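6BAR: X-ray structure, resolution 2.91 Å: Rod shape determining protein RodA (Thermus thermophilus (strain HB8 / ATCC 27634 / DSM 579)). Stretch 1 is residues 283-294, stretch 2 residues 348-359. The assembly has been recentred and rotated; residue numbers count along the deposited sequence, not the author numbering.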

# COMPACT_ATOMS: atom_id res chain seq x y z
N ARG A 283 -6.39 9.89 9.74
CA ARG A 283 -5.68 11.07 9.25
C ARG A 283 -5.59 11.07 7.73
O ARG A 283 -5.65 12.14 7.11
CB ARG A 283 -4.29 11.16 9.88
CG ARG A 283 -4.22 12.06 11.12
CD ARG A 283 -4.73 13.47 10.84
NE ARG A 283 -4.77 14.31 12.04
CZ ARG A 283 -3.81 15.16 12.39
NH1 ARG A 283 -3.94 15.89 13.50
NH2 ARG A 283 -2.72 15.29 11.65
N LEU A 284 -5.45 9.90 7.11
CA LEU A 284 -5.45 9.84 5.65
C LEU A 284 -6.78 10.31 5.07
O LEU A 284 -6.82 11.14 4.16
CB LEU A 284 -5.13 8.42 5.18
CG LEU A 284 -3.66 8.00 5.26
CD1 LEU A 284 -3.49 6.54 4.88
CD2 LEU A 284 -2.81 8.89 4.37
N PHE A 285 -7.89 9.78 5.59
CA PHE A 285 -9.19 10.21 5.08
C PHE A 285 -9.52 11.65 5.47
O PHE A 285 -10.33 12.29 4.79
CB PHE A 285 -10.28 9.24 5.55
CG PHE A 285 -10.36 7.98 4.73
CD1 PHE A 285 -10.05 7.99 3.38
CD2 PHE A 285 -10.75 6.77 5.30
CE1 PHE A 285 -10.13 6.84 2.61
CE2 PHE A 285 -10.83 5.61 4.54
CZ PHE A 285 -10.52 5.65 3.20
N ALA A 286 -8.91 12.17 6.54
CA ALA A 286 -9.09 13.58 6.88
C ALA A 286 -8.32 14.48 5.92
O ALA A 286 -8.83 15.52 5.50
CB ALA A 286 -8.63 13.84 8.32
N LEU A 287 -7.09 14.09 5.58
CA LEU A 287 -6.36 14.82 4.55
C LEU A 287 -7.06 14.71 3.20
O LEU A 287 -6.99 15.64 2.40
CB LEU A 287 -4.92 14.30 4.45
CG LEU A 287 -4.07 14.42 5.73
CD1 LEU A 287 -2.61 14.24 5.39
CD2 LEU A 287 -4.31 15.74 6.45
N ALA A 288 -7.76 13.60 2.97
CA ALA A 288 -8.41 13.36 1.68
C ALA A 288 -9.51 14.38 1.41
O ALA A 288 -9.54 15.02 0.35
CB ALA A 288 -8.96 11.94 1.63
N LEU A 289 -10.44 14.55 2.36
CA LEU A 289 -11.50 15.54 2.21
C LEU A 289 -11.03 16.96 2.49
O LEU A 289 -11.85 17.88 2.49
CB LEU A 289 -12.69 15.20 3.12
CG LEU A 289 -12.49 14.95 4.61
CD1 LEU A 289 -12.32 16.24 5.43
CD2 LEU A 289 -13.65 14.14 5.14
N ALA A 290 -9.73 17.17 2.72
CA ALA A 290 -9.17 18.50 2.91
C ALA A 290 -8.45 18.99 1.66
O ALA A 290 -7.62 19.90 1.75
CB ALA A 290 -8.23 18.51 4.11
N CYS A 291 -8.75 18.40 0.50
CA CYS A 291 -8.13 18.78 -0.76
C CYS A 291 -9.17 19.35 -1.71
O CYS A 291 -10.22 18.72 -1.93
CB CYS A 291 -7.45 17.55 -1.41
SG CYS A 291 -5.99 16.94 -0.54
N PRO A 292 -8.93 20.54 -2.28
CA PRO A 292 -9.93 21.13 -3.20
C PRO A 292 -10.06 20.34 -4.49
O PRO A 292 -11.18 20.09 -4.96
CB PRO A 292 -9.38 22.54 -3.45
CG PRO A 292 -8.38 22.78 -2.37
CD PRO A 292 -7.79 21.44 -2.07
N ARG A 293 -8.93 19.96 -5.07
CA ARG A 293 -8.94 19.19 -6.31
C ARG A 293 -9.56 17.82 -6.08
O ARG A 293 -9.34 17.19 -5.04
CB ARG A 293 -7.51 19.04 -6.85
CG ARG A 293 -6.84 20.35 -7.30
CD ARG A 293 -5.45 20.53 -6.67
NE ARG A 293 -4.43 20.88 -7.66
CZ ARG A 293 -3.19 21.26 -7.36
NH1 ARG A 293 -2.81 21.36 -6.09
NH2 ARG A 293 -2.32 21.55 -8.32
N LEU A 294 -10.37 17.37 -7.04
CA LEU A 294 -11.04 16.08 -6.89
C LEU A 294 -10.09 14.92 -7.10
O LEU A 294 -10.20 13.89 -6.41
CB LEU A 294 -12.21 15.99 -7.87
CG LEU A 294 -13.00 14.68 -7.78
CD1 LEU A 294 -13.44 14.44 -6.35
CD2 LEU A 294 -14.18 14.74 -8.72
N LEU A 348 4.61 10.52 -1.45
CA LEU A 348 3.73 11.06 -2.48
C LEU A 348 2.48 11.69 -1.87
O LEU A 348 2.09 12.81 -2.23
CB LEU A 348 3.34 9.96 -3.47
CG LEU A 348 4.18 9.80 -4.73
CD1 LEU A 348 5.66 9.77 -4.40
CD2 LEU A 348 3.78 8.53 -5.47
N VAL A 349 1.82 10.98 -0.95
CA VAL A 349 0.60 11.53 -0.37
C VAL A 349 0.92 12.81 0.40
O VAL A 349 0.14 13.78 0.36
CB VAL A 349 -0.12 10.46 0.48
CG1 VAL A 349 0.50 10.30 1.85
CG2 VAL A 349 -1.59 10.79 0.62
N LEU A 350 2.08 12.87 1.05
CA LEU A 350 2.46 14.05 1.83
C LEU A 350 2.72 15.25 0.94
O LEU A 350 2.37 16.39 1.29
CB LEU A 350 3.69 13.72 2.67
CG LEU A 350 3.66 14.14 4.13
CD1 LEU A 350 2.48 13.49 4.83
CD2 LEU A 350 4.96 13.75 4.81
N LEU A 351 3.36 15.02 -0.21
CA LEU A 351 3.61 16.12 -1.14
C LEU A 351 2.33 16.56 -1.84
O LEU A 351 2.18 17.75 -2.15
CB LEU A 351 4.68 15.76 -2.16
CG LEU A 351 4.35 15.08 -3.49
CD1 LEU A 351 3.96 16.09 -4.58
CD2 LEU A 351 5.52 14.22 -3.96
N VAL A 352 1.39 15.65 -2.10
CA VAL A 352 0.15 16.14 -2.69
C VAL A 352 -0.70 16.87 -1.66
O VAL A 352 -1.49 17.74 -2.03
CB VAL A 352 -0.69 15.04 -3.39
CG1 VAL A 352 0.08 14.46 -4.57
CG2 VAL A 352 -1.11 13.97 -2.44
N HIS A 353 -0.53 16.56 -0.37
CA HIS A 353 -1.20 17.37 0.65
C HIS A 353 -0.55 18.74 0.81
O HIS A 353 -1.26 19.73 1.04
CB HIS A 353 -1.23 16.65 2.00
CG HIS A 353 -1.95 17.42 3.07
ND1 HIS A 353 -1.29 18.03 4.12
CD2 HIS A 353 -3.27 17.68 3.25
CE1 HIS A 353 -2.18 18.63 4.90
NE2 HIS A 353 -3.38 18.43 4.40
N ARG A 354 0.78 18.83 0.70
CA ARG A 354 1.42 20.13 0.88
C ARG A 354 1.17 21.08 -0.28
O ARG A 354 1.24 22.30 -0.09
CB ARG A 354 2.92 19.98 1.10
CG ARG A 354 3.72 19.84 -0.17
CD ARG A 354 5.17 20.23 0.04
NE ARG A 354 6.06 19.51 -0.86
CZ ARG A 354 6.25 19.84 -2.14
NH1 ARG A 354 5.62 20.89 -2.66
NH2 ARG A 354 7.07 19.13 -2.89
N ASP A 355 0.88 20.57 -1.48
CA ASP A 355 0.60 21.40 -2.64
C ASP A 355 -0.90 21.55 -2.91
O ASP A 355 -1.29 21.87 -4.04
CB ASP A 355 1.32 20.85 -3.88
CG ASP A 355 2.82 21.14 -3.88
OD1 ASP A 355 3.26 22.14 -3.28
OD2 ASP A 355 3.58 20.37 -4.52
N ARG A 356 -1.75 21.35 -1.90
CA ARG A 356 -3.19 21.27 -2.14
C ARG A 356 -3.79 22.62 -2.53
O ARG A 356 -4.80 22.65 -3.24
CB ARG A 356 -3.90 20.71 -0.90
CG ARG A 356 -3.83 21.58 0.34
CD ARG A 356 -4.35 20.84 1.58
NE ARG A 356 -4.27 21.66 2.79
CZ ARG A 356 -3.14 21.92 3.45
NH1 ARG A 356 -1.98 21.43 3.01
NH2 ARG A 356 -3.16 22.67 4.53
N TYR A 357 -3.19 23.72 -2.08
CA TYR A 357 -3.65 25.07 -2.41
C TYR A 357 -2.66 25.70 -3.38
O TYR A 357 -1.98 26.68 -3.07
CB TYR A 357 -3.79 25.92 -1.12
CG TYR A 357 -4.84 25.44 -0.12
CD1 TYR A 357 -6.07 24.96 -0.56
CD2 TYR A 357 -4.59 25.47 1.25
CE1 TYR A 357 -7.02 24.52 0.35
CE2 TYR A 357 -5.54 25.03 2.17
CZ TYR A 357 -6.76 24.55 1.71
OH TYR A 357 -7.72 24.11 2.59
N GLN A 358 -2.58 25.13 -4.58
CA GLN A 358 -1.68 25.65 -5.61
C GLN A 358 -2.20 25.23 -6.97
O GLN A 358 -3.08 24.37 -7.09
CB GLN A 358 -0.24 25.15 -5.39
N ASP A 359 -1.66 25.86 -8.01
CA ASP A 359 -2.05 25.54 -9.38
C ASP A 359 -0.85 25.06 -10.19
O ASP A 359 0.09 25.81 -10.42
CB ASP A 359 -2.69 26.76 -10.06
O HOH W 1 -7.30 21.66 4.27

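The contact between these two stretches of RodA illustrates a common pattern in helical proteins: two helices pack sparsely, through aliphatic side chains and one histidine ring, and the chain segments that follow them close together through a mixture of carbon contacts, backbone carbonyls and one water. The backbones converge along the way, from 8.7 Å between the CA atoms of Leu-284 and Val-349, through 7.0 Å between those of Leu-287 and His-353, to 5.7 Å between those of Cys-291 and Arg-356. In all, 539 Å² is buried, counting both sides.

Where the separation is widest, only branched aliphatic tips meet. Leu-284 sets off sideways, but its end reaches across, and its CD2 lies 4.4 Å from CG2 of Val-349, a loose apolar contact between two buried residues. One helical turn later Leu-287 points toward its partner and lays CD2 over one face of the His-353 ring, 3.9 Å from the ring centroid and 28° off the normal. This is a CH-pi contact: with chi1 near t, the histidine presents a flat face to a methyl group, and leucine supplies it without asking for a polar partner.

Beyond Ala-288 the first helix gives way to a type I turn, ending at Cys-291, and the character of the interface changes. The Ala-290 carbonyl O approaches CD of Arg-356 at 3.4 Å. A water joins the two sides here: it donates to Ala-290 O at 3.1 Å, accepts a weak bond from Arg-356 NE at 3.4 Å, and lies 3.0 Å from Tyr-357 OH. The arginine's far end is held within its own stretch, where NH1 donates to His-353 O at 2.7 Å, so the extended side chain is tethered at its tip to the backbone while its aliphatic part faces the neighbour. CB of Arg-356 also lies 4.3 Å from SG of Cys-291.

Pro-292 suits the next position because its compact ring offers carbon surface: CG touches the edge of the Tyr-357 ring, 3.5 Å from CE1, while CD sits 3.4 Å from Arg-356 O.

Arg-293 gives the largest area of any residue in the contact, 82 Å². Its guanidinium gathers main-chain oxygens: NH1 donates to Asp-355 O at 2.6 Å, a short bond but a weak one, its angle being just 122°. Gln-358 O lies over one face of the group, 3.1 Å from CZ, too poorly angled for hydrogen bonding to NH1 or NH2. A long, flat cation is well suited to such a site, where the chain leaving the second helix exposes carbonyls.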